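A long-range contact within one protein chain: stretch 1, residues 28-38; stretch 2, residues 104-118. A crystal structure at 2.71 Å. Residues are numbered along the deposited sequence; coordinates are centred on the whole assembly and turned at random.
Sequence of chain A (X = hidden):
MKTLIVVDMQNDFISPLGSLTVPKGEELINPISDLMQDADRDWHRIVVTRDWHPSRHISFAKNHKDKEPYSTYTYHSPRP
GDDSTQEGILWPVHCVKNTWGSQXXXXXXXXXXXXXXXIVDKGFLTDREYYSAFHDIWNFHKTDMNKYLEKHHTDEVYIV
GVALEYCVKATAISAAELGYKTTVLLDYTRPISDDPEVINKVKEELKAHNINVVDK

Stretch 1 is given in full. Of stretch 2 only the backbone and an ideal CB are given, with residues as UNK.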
# COMPACT_ATOMS: atom_id res chain seq x y z
N LEU A 28 -4.89 11.26 -8.55
CA LEU A 28 -3.58 11.20 -7.90
C LEU A 28 -2.39 11.07 -8.85
O LEU A 28 -1.26 11.38 -8.46
CB LEU A 28 -3.53 10.03 -6.94
CG LEU A 28 -4.49 10.02 -5.76
CD1 LEU A 28 -4.17 8.78 -4.95
CD2 LEU A 28 -4.36 11.27 -4.90
N ILE A 29 -2.62 10.61 -10.08
CA ILE A 29 -1.54 10.24 -10.99
C ILE A 29 -0.59 11.41 -11.24
O ILE A 29 0.61 11.32 -10.98
CB ILE A 29 -2.09 9.68 -12.34
CG1 ILE A 29 -2.98 8.46 -12.11
CG2 ILE A 29 -0.95 9.29 -13.27
CD1 ILE A 29 -3.62 7.95 -13.39
N ASN A 30 -1.12 12.53 -11.72
CA ASN A 30 -0.27 13.66 -12.02
C ASN A 30 0.36 14.32 -10.81
O ASN A 30 1.58 14.50 -10.78
CB ASN A 30 -0.97 14.66 -12.96
CG ASN A 30 -0.90 14.23 -14.41
OD1 ASN A 30 -0.15 13.30 -14.75
ND2 ASN A 30 -1.67 14.87 -15.26
N PRO A 31 -0.45 14.64 -9.78
CA PRO A 31 0.15 15.25 -8.59
C PRO A 31 1.24 14.39 -7.95
O PRO A 31 2.28 14.93 -7.57
CB PRO A 31 -1.05 15.41 -7.65
CG PRO A 31 -2.20 15.56 -8.57
CD PRO A 31 -1.92 14.60 -9.69
N ILE A 32 1.04 13.07 -7.84
CA ILE A 32 2.09 12.21 -7.28
C ILE A 32 3.33 12.20 -8.17
O ILE A 32 4.47 12.25 -7.70
CB ILE A 32 1.60 10.78 -7.01
CG1 ILE A 32 0.70 10.77 -5.77
CG2 ILE A 32 2.78 9.83 -6.82
CD1 ILE A 32 -0.01 9.46 -5.53
N SER A 33 3.10 12.15 -9.48
CA SER A 33 4.18 12.22 -10.44
C SER A 33 4.99 13.51 -10.28
O SER A 33 6.22 13.49 -10.32
CB SER A 33 3.62 12.09 -11.84
OG SER A 33 4.69 11.96 -12.76
N ASP A 34 4.28 14.63 -10.08
CA ASP A 34 4.91 15.92 -9.79
C ASP A 34 5.65 15.90 -8.47
O ASP A 34 6.78 16.37 -8.36
CB ASP A 34 3.87 17.05 -9.76
CG ASP A 34 3.30 17.36 -11.12
OD1 ASP A 34 3.71 16.70 -12.10
OD2 ASP A 34 2.43 18.26 -11.20
N LEU A 35 5.02 15.33 -7.45
CA LEU A 35 5.65 15.16 -6.16
C LEU A 35 6.98 14.41 -6.26
O LEU A 35 7.99 14.85 -5.71
CB LEU A 35 4.69 14.47 -5.20
CG LEU A 35 5.13 14.50 -3.75
CD1 LEU A 35 5.06 15.91 -3.20
CD2 LEU A 35 4.26 13.52 -2.96
N MET A 36 6.99 13.29 -6.99
CA MET A 36 8.21 12.51 -7.17
C MET A 36 9.38 13.32 -7.75
O MET A 36 10.53 13.07 -7.40
CB MET A 36 7.95 11.28 -8.03
CG MET A 36 7.06 10.26 -7.34
SD MET A 36 6.43 9.00 -8.47
CE MET A 36 7.88 8.00 -8.76
N GLN A 37 9.07 14.29 -8.62
CA GLN A 37 10.09 15.05 -9.33
C GLN A 37 10.43 16.41 -8.70
O GLN A 37 11.27 17.14 -9.22
CB GLN A 37 9.65 15.30 -10.77
CG GLN A 37 9.39 14.06 -11.60
CD GLN A 37 8.98 14.39 -13.03
OE1 GLN A 37 9.74 15.02 -13.77
NE2 GLN A 37 7.79 13.95 -13.42
N ASP A 38 9.78 16.75 -7.60
CA ASP A 38 9.93 18.08 -7.02
C ASP A 38 11.16 18.17 -6.11
O ASP A 38 11.19 17.62 -4.99
CB ASP A 38 8.64 18.48 -6.30
CG ASP A 38 8.71 19.84 -5.65
OD1 ASP A 38 9.73 20.56 -5.79
OD2 ASP A 38 7.73 20.20 -4.96
N UNK A 104 2.23 -0.77 -12.35
CA UNK A 104 2.20 0.62 -11.92
C UNK A 104 1.58 1.44 -13.05
O UNK A 104 1.83 1.16 -14.21
CB UNK A 104 3.60 1.13 -11.56
N UNK A 105 0.78 2.44 -12.72
CA UNK A 105 0.12 3.24 -13.75
C UNK A 105 1.20 3.87 -14.62
O UNK A 105 2.23 4.31 -14.12
CB UNK A 105 -0.79 4.31 -13.14
N UNK A 106 0.94 3.91 -15.92
CA UNK A 106 1.89 4.39 -16.93
C UNK A 106 2.82 5.53 -16.50
O UNK A 106 4.04 5.41 -16.58
CB UNK A 106 1.10 4.85 -18.16
N UNK A 107 2.23 6.62 -16.03
CA UNK A 107 2.99 7.81 -15.73
C UNK A 107 4.00 7.56 -14.58
O UNK A 107 5.12 8.08 -14.62
CB UNK A 107 2.04 8.95 -15.37
N UNK A 108 3.60 6.76 -13.59
CA UNK A 108 4.50 6.40 -12.50
C UNK A 108 5.54 5.39 -12.99
O UNK A 108 6.73 5.55 -12.73
CB UNK A 108 3.71 5.83 -11.32
N UNK A 109 5.10 4.36 -13.70
CA UNK A 109 6.01 3.37 -14.24
C UNK A 109 7.11 4.03 -15.06
O UNK A 109 8.28 3.67 -14.95
CB UNK A 109 5.25 2.36 -15.09
N UNK A 110 6.72 5.00 -15.88
CA UNK A 110 7.66 5.74 -16.68
C UNK A 110 8.79 6.34 -15.83
O UNK A 110 9.96 6.20 -16.16
CB UNK A 110 6.93 6.84 -17.45
N UNK A 111 8.42 7.00 -14.74
CA UNK A 111 9.38 7.53 -13.79
C UNK A 111 10.28 6.44 -13.20
O UNK A 111 11.50 6.59 -13.16
CB UNK A 111 8.64 8.26 -12.67
N UNK A 112 9.68 5.34 -12.77
CA UNK A 112 10.39 4.25 -12.11
C UNK A 112 11.43 3.63 -13.04
O UNK A 112 12.57 3.37 -12.65
CB UNK A 112 9.40 3.18 -11.64
N UNK A 113 11.01 3.38 -14.28
CA UNK A 113 11.89 2.80 -15.28
C UNK A 113 13.05 3.74 -15.63
O UNK A 113 14.21 3.32 -15.58
CB UNK A 113 11.09 2.46 -16.54
N UNK A 114 12.77 4.99 -15.96
CA UNK A 114 13.85 5.87 -16.38
C UNK A 114 14.74 6.33 -15.21
O UNK A 114 15.95 6.47 -15.37
CB UNK A 114 13.26 7.09 -17.09
N UNK A 115 14.16 6.54 -14.03
CA UNK A 115 14.96 6.93 -12.86
C UNK A 115 15.46 5.75 -12.00
O UNK A 115 16.06 5.98 -10.95
CB UNK A 115 14.13 7.87 -11.98
N UNK A 116 15.23 4.51 -12.44
CA UNK A 116 15.63 3.32 -11.65
C UNK A 116 15.20 3.36 -10.21
O UNK A 116 16.03 3.24 -9.31
CB UNK A 116 17.15 3.15 -11.69
N UNK A 117 13.89 3.52 -9.98
CA UNK A 117 13.36 3.67 -8.64
C UNK A 117 13.12 2.29 -7.99
O UNK A 117 12.66 1.35 -8.66
CB UNK A 117 12.06 4.48 -8.68
N UNK A 118 13.46 2.17 -6.71
CA UNK A 118 13.28 0.93 -5.97
C UNK A 118 11.81 0.51 -5.94
O UNK A 118 10.93 1.32 -5.61
CB UNK A 118 13.81 1.08 -4.54

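The two helices run nearly parallel, their axes 18° apart and 9.6 Å from each other at the closest approach, so positions of stretch 2 recur against stretch 1 at spacings of three and four.

Position 104 precedes the helix in an extended conformation, with nothing of stretch 1 within 5.5 Å of its ideal CB. This contact therefore leaves the choice open; the residue is L104, which does not touch stretch 1.

At position 105 the backbone is still extended, and CA-to-CB points toward stretch 1, with the ideal CB 4.6 Å from I29 CD1. The neighbour is purely hydrocarbon, so a small or medium apolar side chain would suit, and a branched one fits the extended backbone. It is V105, whose CG2 lies 4.2 Å from I29 CG2.

Position 106 points sideways and meets nothing, so many residues would serve, polar ones among them. It is D106.

Position 107 points toward stretch 1, its ideal CB 3.7 Å from I29 CG2, with S33 OG and N30 OD1 within 5 Å. An aliphatic stem with a polar end matches this mixture; glutamine, glutamate or lysine would be reasonable. It is Q107. Its CB packs 3.7 Å from I29 CG2, while the amide ends near S33. NE2 stands 3.3 Å from S33 OG, but the angle is poor and no hydrogen bond forms.

Position 108 has CA nearest to that of S33, at 6.2 Å. Its CB points sideways, 5.1 Å from M36 SD, so a short side chain would leave the hollow between I29, I32, S33 and M36 largely unfilled. Leucine, isoleucine or methionine could reach it. I108, with both chi angles m, brings its end inward as a knob among these four residues: CD1 lies 3.8 Å from I32 CG2 and also 3.8 Å from M36 SD.

Positions 109 and 110 have no partner near the ideal CB; the first points away. Polar or flexible side chains are tolerated here, and M109 and D110 make no contact with stretch 1; both touch a neighbouring molecule in the crystal.

Position 111, one turn after 107, points toward stretch 1 with its ideal CB 4.0 Å from M36 CE and 5.4 Å from S33 OG; Q37 lies further along. A long side chain with an apolar stem and a polar end is favoured. In Q111, CG packs 3.9 Å from M36 CE, and the amide end reaches the polar neighbourhood of S33 and Q37.

Positions 112, 113 and 114 have no stretch 1 atom within 5.5 Å of their ideal CBs, so this contact selects little; they are V112, V113 and T114.

Position 115 points toward stretch 1 across a wider gap, favouring a long chain. K115 spans it, placing CE 4.4 Å from Q37 CG.

At 116, phi is positive in a Schellman motif, where glycine or asparagine would be most comfortable. The residue is H116, out of reach.

Position 117 points toward M36, its ideal CB 5.5 Å from CE, inviting a larger apolar residue. I117 closes the gap, its CD1 3.7 Å from M36 CE.

Position 118 is out of reach and unconstrained here: K118.

Stretch 2 104-118: LVDQIMDQVVTKHIK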
# COMPACT_ATOMS: atom_id res chain seq x y z
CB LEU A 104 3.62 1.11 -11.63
CG LEU A 104 4.34 0.53 -10.42
CD1 LEU A 104 5.81 0.91 -10.51
CD2 LEU A 104 3.72 1.02 -9.11
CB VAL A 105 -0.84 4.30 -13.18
CG1 VAL A 105 -1.99 3.63 -12.46
CG2 VAL A 105 -0.14 5.27 -12.25
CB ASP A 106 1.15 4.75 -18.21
CG ASP A 106 0.61 3.53 -18.94
OD1 ASP A 106 0.86 2.40 -18.51
OD2 ASP A 106 -0.06 3.71 -19.97
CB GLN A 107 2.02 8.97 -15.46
CG GLN A 107 2.65 10.24 -14.91
CD GLN A 107 3.53 10.97 -15.91
OE1 GLN A 107 3.03 11.77 -16.73
NE2 GLN A 107 4.85 10.73 -15.85
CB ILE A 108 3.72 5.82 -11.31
CG1 ILE A 108 2.64 6.81 -10.82
CG2 ILE A 108 4.66 5.36 -10.19
CD1 ILE A 108 3.15 8.07 -10.19
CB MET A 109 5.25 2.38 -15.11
CG MET A 109 6.14 1.27 -15.64
SD MET A 109 5.21 0.08 -16.60
CE MET A 109 6.46 -1.21 -16.78
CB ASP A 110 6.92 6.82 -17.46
CG ASP A 110 7.85 7.66 -18.30
OD1 ASP A 110 7.54 8.85 -18.45
OD2 ASP A 110 8.89 7.16 -18.78
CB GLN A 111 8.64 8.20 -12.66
CG GLN A 111 9.33 9.42 -12.10
CD GLN A 111 8.76 10.67 -12.70
OE1 GLN A 111 9.45 11.39 -13.42
NE2 GLN A 111 7.47 10.93 -12.42
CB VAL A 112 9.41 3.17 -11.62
CG1 VAL A 112 10.15 1.91 -11.20
CG2 VAL A 112 8.53 3.71 -10.50
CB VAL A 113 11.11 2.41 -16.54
CG1 VAL A 113 12.03 2.22 -17.74
CG2 VAL A 113 10.31 1.14 -16.27
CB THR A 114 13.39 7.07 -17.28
OG1 THR A 114 12.98 8.17 -16.46
CG2 THR A 114 12.24 6.67 -18.22
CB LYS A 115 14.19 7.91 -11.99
CG LYS A 115 14.16 9.33 -12.51
CD LYS A 115 13.00 10.10 -11.88
CE LYS A 115 12.94 11.56 -12.32
NZ LYS A 115 13.28 11.70 -13.76
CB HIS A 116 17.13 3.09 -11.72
CG HIS A 116 17.62 2.80 -13.10
ND1 HIS A 116 18.00 3.79 -13.95
CD2 HIS A 116 17.74 1.60 -13.80
CE1 HIS A 116 18.37 3.24 -15.12
NE2 HIS A 116 18.22 1.90 -15.03
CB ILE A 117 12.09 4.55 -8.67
CG1 ILE A 117 12.49 6.00 -8.94
CG2 ILE A 117 11.29 4.43 -7.38
CD1 ILE A 117 11.34 6.90 -9.37
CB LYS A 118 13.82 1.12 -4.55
CG LYS A 118 13.59 -0.03 -3.58
CD LYS A 118 14.45 -1.22 -3.92
CE LYS A 118 14.37 -2.28 -2.83
NZ LYS A 118 15.18 -3.45 -3.22
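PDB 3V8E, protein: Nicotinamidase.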